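PDB 4ZAS: CalS13, which is a sugar aminotransferase that probably uses pyridoxal 5'-phosphate to put an amino group on a nucleotide-linked keto sugar such as dTDP-4-keto-6-deoxyglucose. Local coordinates for residues A[113-118]-A[161-166]; A[190-195]-A[212-217]; A[349-354]-A[377-382]. One frame throughout, in Å; residues are numbered along the deposited sequence.

Contact 1. Residues A[113-118]-A[161-166]; sequences PLTFEG and VHWLGY. With T46 (dTDP-4-keto-6-deoxyglucose), chain H.
Thr-115 OG1 is hydrogen-bonded to Thr-119 OG1 and also lies against Val-161 CG2, 3.4 Å away. With OG1 anti to the backbone N (chi1 -176°), the hydroxyl is the part of Thr-115 that comes closest to Val-161. The threonine CB follows at 3.8 Å from the same CG2.

Trp-163 supplies the other half of the contact. Its CG lies anti to the backbone N (chi1 -168°), and its six-membered ring meets the backbone of Leu-114 to Phe-116 obliquely, with CZ3 3.6 Å from Thr-115 CA and 3.8 Å from Phe-116 N, while CE3 stays 4.1 Å from Leu-114 O. The indole therefore packs on main chain rather than on side-chain tips, just where an inverse gamma turn centred on Leu-114 bends the loop. Its NE1 looks elsewhere, being hydrogen-bonded to His-381 NE2. Within 161-166 a second inverse gamma turn is centred on His-162, and Gly-165 N is bonded to His-162 O.

Phe-116 carries the contact into the sugar-nucleotide pocket. The keto oxygen O4 of the bound dTDP-4-keto-6-deoxyglucose is modelled over the centre of its ring, 3.0 Å from Phe-116 CG, a closeness that is doubtful. The ligand is also hydrogen-bonded to Gly-52 O, Leu-54 N and Glu-55 N of the second subunit, so the pocket lies at the dimer interface; Trp-248 of that subunit is a further neighbour of the phenylalanine ring.

The two segments are the loops that leave adjacent parallel strands, 108-111 and 155-161, of the central mixed sheet; the first leads into helix 121-125, the second into helix 170-180, and helix 370-375 packs against Pro-113 and Leu-114.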
loop_
_atom_site.group_PDB
_atom_site.type_symbol
_atom_site.label_atom_id
_atom_site.label_comp_id
_atom_site.label_asym_id
_atom_site.label_seq_id
_atom_site.Cartn_x
_atom_site.Cartn_y
_atom_site.Cartn_z
ATOM N N PRO A 113 -13.580 -3.960 -18.385
ATOM C CA PRO A 113 -12.265 -3.504 -18.843
ATOM C C PRO A 113 -12.190 -1.991 -19.045
ATOM O O PRO A 113 -11.080 -1.443 -19.149
ATOM C CB PRO A 113 -12.075 -4.255 -20.169
ATOM C CG PRO A 113 -13.406 -4.570 -20.615
ATOM C CD PRO A 113 -14.318 -4.664 -19.436
ATOM N N LEU A 114 -13.344 -1.325 -19.067
ATOM C CA LEU A 114 -13.377 0.130 -19.194
ATOM C C LEU A 114 -13.305 0.755 -17.809
ATOM O O LEU A 114 -14.326 1.042 -17.164
ATOM C CB LEU A 114 -14.633 0.588 -19.949
ATOM C CG LEU A 114 -14.769 2.091 -20.209
ATOM C CD1 LEU A 114 -13.479 2.596 -20.752
ATOM C CD2 LEU A 114 -15.879 2.350 -21.223
ATOM N N THR A 115 -12.078 0.987 -17.372
ATOM C CA THR A 115 -11.831 1.455 -16.021
ATOM C C THR A 115 -10.342 1.654 -15.846
ATOM O O THR A 115 -9.561 1.339 -16.750
ATOM C CB THR A 115 -12.363 0.437 -14.957
ATOM O OG1 THR A 115 -12.200 0.956 -13.628
ATOM C CG2 THR A 115 -11.641 -0.895 -15.086
ATOM N N PHE A 116 -9.957 2.198 -14.695
ATOM C CA PHE A 116 -8.547 2.288 -14.317
ATOM C C PHE A 116 -8.016 0.892 -14.017
ATOM O O PHE A 116 -8.746 0.067 -13.445
ATOM C CB PHE A 116 -8.376 3.196 -13.095
ATOM C CG PHE A 116 -6.953 3.382 -12.666
ATOM C CD1 PHE A 116 -6.027 3.954 -13.519
ATOM C CD2 PHE A 116 -6.544 3.009 -11.385
ATOM C CE1 PHE A 116 -4.716 4.149 -13.108
ATOM C CE2 PHE A 116 -5.240 3.192 -10.975
ATOM C CZ PHE A 116 -4.331 3.776 -11.832
ATOM N N GLU A 117 -6.768 0.627 -14.385
ATOM C CA GLU A 117 -6.164 -0.687 -14.137
ATOM C C GLU A 117 -6.170 -1.091 -12.649
ATOM O O GLU A 117 -6.213 -2.276 -12.328
ATOM C CB GLU A 117 -4.722 -0.736 -14.659
ATOM C CG GLU A 117 -4.587 -0.800 -16.185
ATOM C CD GLU A 117 -4.603 0.561 -16.898
ATOM O OE1 GLU A 117 -4.863 1.612 -16.270
ATOM O OE2 GLU A 117 -4.303 0.565 -18.105
ATOM N N GLY A 118 -6.167 -0.118 -11.742
ATOM C CA GLY A 118 -6.229 -0.419 -10.319
ATOM C C GLY A 118 -7.469 -1.207 -9.942
ATOM O O GLY A 118 -7.524 -1.882 -8.916
ATOM N N VAL A 161 -17.833 -1.030 -11.962
ATOM C CA VAL A 161 -17.313 0.313 -11.773
ATOM C C VAL A 161 -18.363 1.358 -12.093
ATOM O O VAL A 161 -18.990 1.319 -13.163
ATOM C CB VAL A 161 -16.084 0.547 -12.638
ATOM C CG1 VAL A 161 -15.647 2.007 -12.516
ATOM C CG2 VAL A 161 -14.964 -0.438 -12.278
ATOM N N HIS A 162 -18.574 2.284 -11.165
ATOM C CA HIS A 162 -19.408 3.454 -11.439
ATOM C C HIS A 162 -18.567 4.479 -12.180
ATOM O O HIS A 162 -18.134 5.469 -11.593
ATOM C CB HIS A 162 -19.924 4.074 -10.146
ATOM C CG HIS A 162 -20.654 3.122 -9.253
ATOM N ND1 HIS A 162 -21.915 2.641 -9.542
ATOM C CD2 HIS A 162 -20.305 2.571 -8.064
ATOM C CE1 HIS A 162 -22.313 1.839 -8.568
ATOM N NE2 HIS A 162 -21.355 1.780 -7.660
ATOM N N TRP A 163 -18.348 4.263 -13.467
ATOM C CA TRP A 163 -17.466 5.137 -14.226
ATOM C C TRP A 163 -17.915 6.602 -14.148
ATOM O O TRP A 163 -19.100 6.910 -14.290
ATOM C CB TRP A 163 -17.370 4.674 -15.682
ATOM C CG TRP A 163 -16.279 5.356 -16.438
ATOM C CD1 TRP A 163 -16.418 6.188 -17.517
ATOM C CD2 TRP A 163 -14.872 5.297 -16.155
ATOM N NE1 TRP A 163 -15.183 6.635 -17.931
ATOM C CE2 TRP A 163 -14.219 6.102 -17.109
ATOM C CE3 TRP A 163 -14.101 4.639 -15.188
ATOM C CZ2 TRP A 163 -12.830 6.262 -17.127
ATOM C CZ3 TRP A 163 -12.718 4.804 -15.209
ATOM C CH2 TRP A 163 -12.104 5.607 -16.172
ATOM N N LEU A 164 -16.953 7.469 -13.826
ATOM C CA LEU A 164 -17.133 8.917 -13.661
ATOM C C LEU A 164 -18.105 9.286 -12.551
ATOM O O LEU A 164 -18.471 10.446 -12.410
ATOM C CB LEU A 164 -17.588 9.536 -14.976
ATOM C CG LEU A 164 -16.615 9.192 -16.097
ATOM C CD1 LEU A 164 -17.131 9.699 -17.413
ATOM C CD2 LEU A 164 -15.223 9.759 -15.792
ATOM N N GLY A 165 -18.499 8.311 -11.743
ATOM C CA GLY A 165 -19.477 8.554 -10.695
ATOM C C GLY A 165 -20.918 8.438 -11.165
ATOM O O GLY A 165 -21.845 8.898 -10.484
ATOM N N TYR A 166 -21.121 7.836 -12.335
ATOM C CA TYR A 166 -22.470 7.529 -12.793
ATOM C C TYR A 166 -22.822 6.136 -12.299
ATOM O O TYR A 166 -22.194 5.157 -12.687
ATOM C CB TYR A 166 -22.617 7.627 -14.337
ATOM C CG TYR A 166 -24.038 7.385 -14.804
ATOM C CD1 TYR A 166 -24.952 8.434 -14.918
ATOM C CD2 TYR A 166 -24.485 6.103 -15.097
ATOM C CE1 TYR A 166 -26.274 8.212 -15.338
ATOM C CE2 TYR A 166 -25.802 5.871 -15.518
ATOM C CZ TYR A 166 -26.693 6.928 -15.634
ATOM O OH TYR A 166 -27.991 6.686 -16.041
HETATM C C4 T46 H . -6.249 7.052 -11.777
HETATM C C5 T46 H . -6.571 7.834 -13.088
HETATM C C6 T46 H . -8.006 7.575 -13.432
HETATM C C21 T46 H . -2.250 17.252 -10.239
HETATM O O21 T46 H . -2.400 18.404 -10.517
HETATM N N31 T46 H . -1.701 16.766 -8.905
HETATM C C41 T46 H . -1.530 15.350 -8.595
HETATM O O41 T46 H . -1.102 15.035 -7.540
HETATM C C51 T46 H . -1.887 14.326 -9.571
HETATM C C5A T46 H . -1.695 12.823 -9.201
HETATM C C61 T46 H . -2.428 14.731 -10.886
HETATM N N11 T46 H . -2.610 16.149 -11.218
HETATM C C1, T46 H . -3.140 16.616 -12.526
HETATM C C2, T46 H . -2.204 16.397 -13.478
HETATM C C3, T46 H . -2.959 15.739 -14.779
HETATM O O3, T46 H . -3.210 16.824 -15.727
HETATM O O4, T46 H . -4.407 15.913 -12.943
HETATM C C4, T46 H . -4.068 15.237 -14.383
HETATM C C5, T46 H . -3.970 13.703 -14.236
HETATM O O5, T46 H . -2.763 13.390 -13.529
HETATM P P T46 H . -2.083 11.896 -13.785
HETATM O O1P T46 H . -0.868 12.039 -14.690
HETATM O O2P T46 H . -1.696 11.303 -12.450
HETATM O OPP T46 H . -3.272 10.945 -14.489
HETATM P P2 T46 H . -3.325 9.261 -14.523
HETATM O O4P T46 H . -4.042 8.768 -15.776
HETATM O O3P T46 H . -1.904 8.733 -14.480
HETATM O O1 T46 H . -4.099 8.660 -13.197
HETATM C C1 T46 H . -4.931 9.476 -12.470
HETATM C C2 T46 H . -4.780 8.985 -11.062
HETATM O O2 T46 H . -3.404 9.252 -10.631
HETATM C C3 T46 H . -4.998 7.525 -11.063
HETATM O O3 T46 H . -4.996 7.021 -9.696
HETATM O O4 T46 H . -6.909 6.148 -11.419
HETATM O O5 T46 H . -6.300 9.266 -12.969
#

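Contact 2. Residues A[190-195]-A[212-217]; sequences VVEDCA and NVCVYS
Backbone bonds join Val-190 to Cys-194 with Val-213 to Val-215 in parallel register. Val-213 N donates to Val-190 O (3.1 Å) and Val-213 O receives Glu-192 N (2.8 Å); Val-215 repeats the pattern, its N bonded to Glu-192 O and its O receiving Cys-194 N at 2.7 Å. An Asx turn follows, with Ala-195 N bonded to Asp-193 OD1.

The polar side chains meet where the pairing begins. Asn-212 ND2 donates to Glu-192 OE2 over a short 2.6 Å, reaching the anti side of the carboxylate, and the amide and carboxylate planes stand 73° apart. A water donates to the same OE2 and accepts from Asn-212 N, so this buried oxygen takes two donors. The glutamate chain is extended beyond CG, which carries its carboxylate past Cys-214 SG, 3.7 Å from Glu-192 CD.

These strands lie side by side within the seven-stranded mixed sheet of a fold-type I pyridoxal phosphate enzyme, and their short connection contains no helix. Helix 82-94 packs on the face bearing Val-191, Val-213 and Val-215, and helix 170-180 on the face bearing Glu-192. At the C-terminal end Ser-217 OG is hydrogen-bonded to Gly-219 N and to the phosphate of the pyridoxal phosphate-bearing residue at position 222, and Asp-193 OD2 to Thr-119 OG1.

Apolar and aromatic contacts fill in the rest. Val-191 CG1 lies 4.3 Å from Val-215 CG2, a light touch. Cys-194 is closer in: its CB makes a CH-pi contact over the centre of the Tyr-216 ring, 3.6 Å from the centroid. Its SG, set anti to the carbonyl carbon (chi1 -52°), also lies over that face. The same sulfur packs 3.8 Å from Cys-214 CB.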
loop_
_atom_site.group_PDB
_atom_site.type_symbol
_atom_site.label_atom_id
_atom_site.label_comp_id
_atom_site.label_asym_id
_atom_site.label_seq_id
_atom_site.Cartn_x
_atom_site.Cartn_y
_atom_site.Cartn_z
ATOM N N VAL A 190 -20.115 -9.501 -4.458
ATOM C CA VAL A 190 -20.363 -8.340 -5.312
ATOM C C VAL A 190 -19.613 -7.113 -4.790
ATOM O O VAL A 190 -19.918 -6.612 -3.699
ATOM C CB VAL A 190 -21.868 -8.076 -5.423
ATOM C CG1 VAL A 190 -22.127 -6.894 -6.307
ATOM C CG2 VAL A 190 -22.573 -9.316 -5.951
ATOM N N VAL A 191 -18.662 -6.620 -5.588
ATOM C CA VAL A 191 -17.818 -5.474 -5.220
ATOM C C VAL A 191 -18.068 -4.280 -6.136
ATOM O O VAL A 191 -17.885 -4.395 -7.358
ATOM C CB VAL A 191 -16.309 -5.836 -5.306
ATOM C CG1 VAL A 191 -15.480 -4.635 -4.907
ATOM C CG2 VAL A 191 -15.986 -7.014 -4.433
ATOM N N GLU A 192 -18.452 -3.139 -5.562
ATOM C CA GLU A 192 -18.600 -1.882 -6.320
ATOM C C GLU A 192 -17.370 -0.984 -6.246
ATOM O O GLU A 192 -17.039 -0.491 -5.172
ATOM C CB GLU A 192 -19.791 -1.071 -5.805
ATOM C CG GLU A 192 -21.149 -1.734 -5.941
ATOM C CD GLU A 192 -22.258 -0.893 -5.328
ATOM O OE1 GLU A 192 -22.198 0.341 -5.431
ATOM O OE2 GLU A 192 -23.182 -1.466 -4.717
ATOM N N ASP A 193 -16.719 -0.724 -7.375
ATOM C CA ASP A 193 -15.638 0.271 -7.398
ATOM C C ASP A 193 -16.211 1.702 -7.449
ATOM O O ASP A 193 -16.643 2.177 -8.495
ATOM C CB ASP A 193 -14.711 0.013 -8.584
ATOM C CG ASP A 193 -13.512 0.951 -8.621
ATOM O OD1 ASP A 193 -13.539 2.005 -7.943
ATOM O OD2 ASP A 193 -12.540 0.638 -9.351
ATOM N N CYS A 194 -16.213 2.378 -6.307
ATOM C CA CYS A 194 -16.778 3.721 -6.193
ATOM C C CYS A 194 -15.692 4.795 -6.170
ATOM O O CYS A 194 -15.895 5.871 -5.615
ATOM C CB CYS A 194 -17.638 3.839 -4.927
ATOM S SG CYS A 194 -18.871 2.570 -4.752
ATOM N N ALA A 195 -14.538 4.498 -6.764
ATOM C CA ALA A 195 -13.371 5.377 -6.679
ATOM C C ALA A 195 -13.647 6.812 -7.139
ATOM O O ALA A 195 -13.137 7.764 -6.544
ATOM C CB ALA A 195 -12.233 4.797 -7.484
ATOM N N ASN A 212 -23.757 -4.211 -1.054
ATOM C CA ASN A 212 -22.555 -4.764 -1.669
ATOM C C ASN A 212 -21.352 -4.211 -0.943
ATOM O O ASN A 212 -21.472 -3.252 -0.184
ATOM C CB ASN A 212 -22.435 -4.396 -3.141
ATOM C CG ASN A 212 -23.629 -4.813 -3.952
ATOM O OD1 ASN A 212 -24.176 -5.906 -3.781
ATOM N ND2 ASN A 212 -24.041 -3.939 -4.857
ATOM N N VAL A 213 -20.196 -4.825 -1.167
ATOM C CA VAL A 213 -18.935 -4.269 -0.701
ATOM C C VAL A 213 -18.527 -3.142 -1.622
ATOM O O VAL A 213 -18.351 -3.380 -2.810
ATOM C CB VAL A 213 -17.846 -5.348 -0.649
ATOM C CG1 VAL A 213 -16.473 -4.744 -0.236
ATOM C CG2 VAL A 213 -18.270 -6.436 0.305
ATOM N N CYS A 214 -18.329 -1.938 -1.084
ATOM C CA CYS A 214 -17.965 -0.759 -1.903
ATOM C C CYS A 214 -16.584 -0.197 -1.557
ATOM O O CYS A 214 -16.279 0.032 -0.381
ATOM C CB CYS A 214 -18.990 0.355 -1.715
ATOM S SG CYS A 214 -20.658 -0.105 -2.116
ATOM N N VAL A 215 -15.764 0.047 -2.577
ATOM C CA VAL A 215 -14.429 0.615 -2.383
ATOM C C VAL A 215 -14.346 2.011 -2.971
ATOM O O VAL A 215 -14.646 2.202 -4.141
ATOM C CB VAL A 215 -13.344 -0.274 -3.004
ATOM C CG1 VAL A 215 -11.977 0.341 -2.771
ATOM C CG2 VAL A 215 -13.428 -1.694 -2.445
ATOM N N TYR A 216 -13.912 2.972 -2.159
ATOM C CA TYR A 216 -13.756 4.371 -2.563
ATOM C C TYR A 216 -12.293 4.747 -2.624
ATOM O O TYR A 216 -11.480 4.160 -1.915
ATOM C CB TYR A 216 -14.470 5.305 -1.578
ATOM C CG TYR A 216 -15.985 5.458 -1.730
ATOM C CD1 TYR A 216 -16.875 4.529 -1.195
ATOM C CD2 TYR A 216 -16.519 6.578 -2.348
ATOM C CE1 TYR A 216 -18.252 4.704 -1.311
ATOM C CE2 TYR A 216 -17.871 6.761 -2.468
ATOM C CZ TYR A 216 -18.743 5.831 -1.951
ATOM O OH TYR A 216 -20.105 6.057 -2.092
ATOM N N SER A 217 -11.949 5.725 -3.455
ATOM C CA SER A 217 -10.603 6.282 -3.431
ATOM C C SER A 217 -10.616 7.714 -2.935
ATOM O O SER A 217 -11.518 8.487 -3.268
ATOM C CB SER A 217 -9.967 6.236 -4.824
ATOM O OG SER A 217 -8.758 6.984 -4.879
HETATM O O HOH W 1 -23.675 -1.117 -1.608
#

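Contact 3. Residues A[349-354]-A[377-382]; sequences TSVVSR and DRVVHI
Ser-350 and His-381 form a single antiparallel bridge, a hydrogen-bonded pair that lays the loop 349-354 against strand 379-382 of a small antiparallel sheet. Ser-350 N donates to His-381 O at 3.1 Å. In return Ser-350 O accepts from both His-381 N and ND1, each at 3.0 Å. With the histidine CG anti to the carbonyl carbon, beside the backbone N (chi1 -59°), ND1 reaches the same oxygen as N, in the ring plane; this bond, together with that of NE2 to Trp-163 NE1, holds the ring.

Packing is close beside the bridge: Thr-349 CG2 lies 3.5 Å from Val-380 CG2, and Val-352 CG2, of a residue lining the sugar-nucleotide pocket, comes within 3.4 Å of His-381 ND1. A phenylalanine in place of His-381 would probably leave Ser-350 O with the backbone N as its one donor from this residue, and Trp-163 NE1 without its mate.

Toward the other end the contact slackens. Val-351 CG1 stays 4.4 Å from Val-379 CG1, and the chains part toward the partly exposed Arg-354, salt-bridged to Asp-263 of the second subunit, and the exposed Asp-377. An ST turn shapes the loop, Val-352 N donating to Ser-350 OG at 2.8 Å.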
loop_
_atom_site.group_PDB
_atom_site.type_symbol
_atom_site.label_atom_id
_atom_site.label_comp_id
_atom_site.label_asym_id
_atom_site.label_seq_id
_atom_site.Cartn_x
_atom_site.Cartn_y
_atom_site.Cartn_z
ATOM N N THR A 349 -8.121 17.379 -22.203
ATOM C CA THR A 349 -9.054 16.366 -22.646
ATOM C C THR A 349 -8.350 15.008 -22.567
ATOM O O THR A 349 -7.158 14.945 -22.860
ATOM C CB THR A 349 -9.509 16.703 -24.081
ATOM O OG1 THR A 349 -10.709 17.487 -24.022
ATOM C CG2 THR A 349 -9.772 15.479 -24.878
ATOM N N SER A 350 -9.038 13.931 -22.165
ATOM C CA SER A 350 -8.343 12.632 -22.081
ATOM C C SER A 350 -9.231 11.395 -22.221
ATOM O O SER A 350 -10.404 11.409 -21.860
ATOM C CB SER A 350 -7.563 12.521 -20.765
ATOM O OG SER A 350 -6.853 11.290 -20.699
ATOM N N VAL A 351 -8.643 10.322 -22.745
ATOM C CA VAL A 351 -9.288 9.009 -22.789
ATOM C C VAL A 351 -9.253 8.363 -21.402
ATOM O O VAL A 351 -10.001 7.431 -21.133
ATOM C CB VAL A 351 -8.610 8.095 -23.845
ATOM C CG1 VAL A 351 -9.294 6.731 -23.934
ATOM C CG2 VAL A 351 -8.606 8.770 -25.205
ATOM N N VAL A 352 -8.374 8.887 -20.541
ATOM C CA VAL A 352 -8.199 8.478 -19.136
ATOM C C VAL A 352 -7.467 7.141 -18.929
ATOM O O VAL A 352 -6.418 7.105 -18.268
ATOM C CB VAL A 352 -9.539 8.453 -18.414
ATOM C CG1 VAL A 352 -9.364 7.912 -16.987
ATOM C CG2 VAL A 352 -10.127 9.849 -18.418
ATOM N N SER A 353 -7.997 6.051 -19.475
ATOM C CA SER A 353 -7.274 4.785 -19.429
ATOM C C SER A 353 -7.551 3.912 -20.641
ATOM O O SER A 353 -8.592 4.022 -21.292
ATOM C CB SER A 353 -7.603 4.027 -18.137
ATOM O OG SER A 353 -8.976 3.717 -18.068
ATOM N N ARG A 354 -6.596 3.045 -20.952
ATOM C CA ARG A 354 -6.772 2.091 -22.046
ATOM C C ARG A 354 -7.726 0.971 -21.614
ATOM O O ARG A 354 -7.749 0.600 -20.428
ATOM C CB ARG A 354 -5.426 1.505 -22.465
ATOM C CG ARG A 354 -5.469 0.640 -23.711
ATOM C CD ARG A 354 -4.146 -0.045 -23.913
ATOM N NE ARG A 354 -4.007 -0.658 -25.225
ATOM C CZ ARG A 354 -3.193 -1.680 -25.467
ATOM N NH1 ARG A 354 -2.478 -2.204 -24.474
ATOM N NH2 ARG A 354 -3.107 -2.194 -26.690
ATOM N N ASP A 377 -12.924 3.841 -29.140
ATOM C CA ASP A 377 -12.218 4.860 -29.926
ATOM C C ASP A 377 -13.001 6.175 -30.027
ATOM O O ASP A 377 -12.568 7.112 -30.695
ATOM C CB ASP A 377 -11.906 4.341 -31.332
ATOM C CG ASP A 377 -11.155 3.019 -31.316
ATOM O OD1 ASP A 377 -10.240 2.874 -30.472
ATOM O OD2 ASP A 377 -11.452 2.143 -32.161
ATOM N N ARG A 378 -14.160 6.232 -29.375
ATOM C CA ARG A 378 -15.019 7.412 -29.448
ATOM C C ARG A 378 -15.106 8.131 -28.087
ATOM O O ARG A 378 -15.388 9.328 -28.030
ATOM C CB ARG A 378 -16.416 7.022 -29.955
ATOM C CG ARG A 378 -16.452 6.562 -31.412
ATOM C CD ARG A 378 -17.759 5.847 -31.752
ATOM N NE ARG A 378 -18.933 6.671 -31.494
ATOM C CZ ARG A 378 -19.956 6.299 -30.726
ATOM N NH1 ARG A 378 -19.966 5.097 -30.153
ATOM N NH2 ARG A 378 -20.983 7.124 -30.547
ATOM N N VAL A 379 -14.884 7.399 -26.995
ATOM C CA VAL A 379 -15.029 7.971 -25.649
ATOM C C VAL A 379 -13.964 9.023 -25.368
ATOM O O VAL A 379 -12.806 8.887 -25.775
ATOM C CB VAL A 379 -14.982 6.896 -24.569
ATOM C CG1 VAL A 379 -13.616 6.224 -24.556
ATOM C CG2 VAL A 379 -15.280 7.506 -23.238
ATOM N N VAL A 380 -14.369 10.102 -24.715
ATOM C CA VAL A 380 -13.433 11.162 -24.424
ATOM C C VAL A 380 -13.954 11.908 -23.207
ATOM O O VAL A 380 -15.148 11.889 -22.945
ATOM C CB VAL A 380 -13.240 12.088 -25.638
ATOM C CG1 VAL A 380 -14.476 12.980 -25.863
ATOM C CG2 VAL A 380 -12.030 12.923 -25.439
ATOM N N HIS A 381 -13.070 12.538 -22.442
ATOM C CA HIS A 381 -13.500 13.234 -21.237
ATOM C C HIS A 381 -13.067 14.690 -21.247
ATOM O O HIS A 381 -11.931 15.006 -21.614
ATOM C CB HIS A 381 -12.951 12.526 -20.001
ATOM C CG HIS A 381 -13.391 11.098 -19.891
ATOM N ND1 HIS A 381 -12.736 10.069 -20.530
ATOM C CD2 HIS A 381 -14.440 10.534 -19.248
ATOM C CE1 HIS A 381 -13.351 8.927 -20.269
ATOM N NE2 HIS A 381 -14.390 9.182 -19.493
ATOM N N ILE A 382 -13.959 15.568 -20.804
ATOM C CA ILE A 382 -13.707 16.997 -20.848
ATOM C C ILE A 382 -13.884 17.537 -19.424
ATOM O O ILE A 382 -14.649 16.980 -18.634
ATOM C CB ILE A 382 -14.628 17.701 -21.858
ATOM C CG1 ILE A 382 -16.070 17.690 -21.353
ATOM C CG2 ILE A 382 -14.519 17.049 -23.225
ATOM C CD1 ILE A 382 -16.999 18.485 -22.190
#

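From the N terminus the contacts follow in series, none nested in or crossing another. Contact 1 closes the path from the loop after strand 108-111 to the loop after strand 155-161; contact 2 closes the shorter one between strands 189-193 and 213-217; contact 3 closes the 22-residue excursion through helix 370-375. Contacts 1 and 2 meet at the C-terminal ends of neighbouring strands 155-161 and 189-193, where His-162 NE2 reaches Glu-192 OE1 and Val-161 CG2 packs on Asp-193 CB. Contact 1 also joins contact 3: Ser-353 OG bonds to Thr-115 O, and Leu-164 CD1 packs on His-381 CD2. Contacts 2 and 3, with centres about 22 Å apart, do not touch; contact 1 links sheet and C-terminal part.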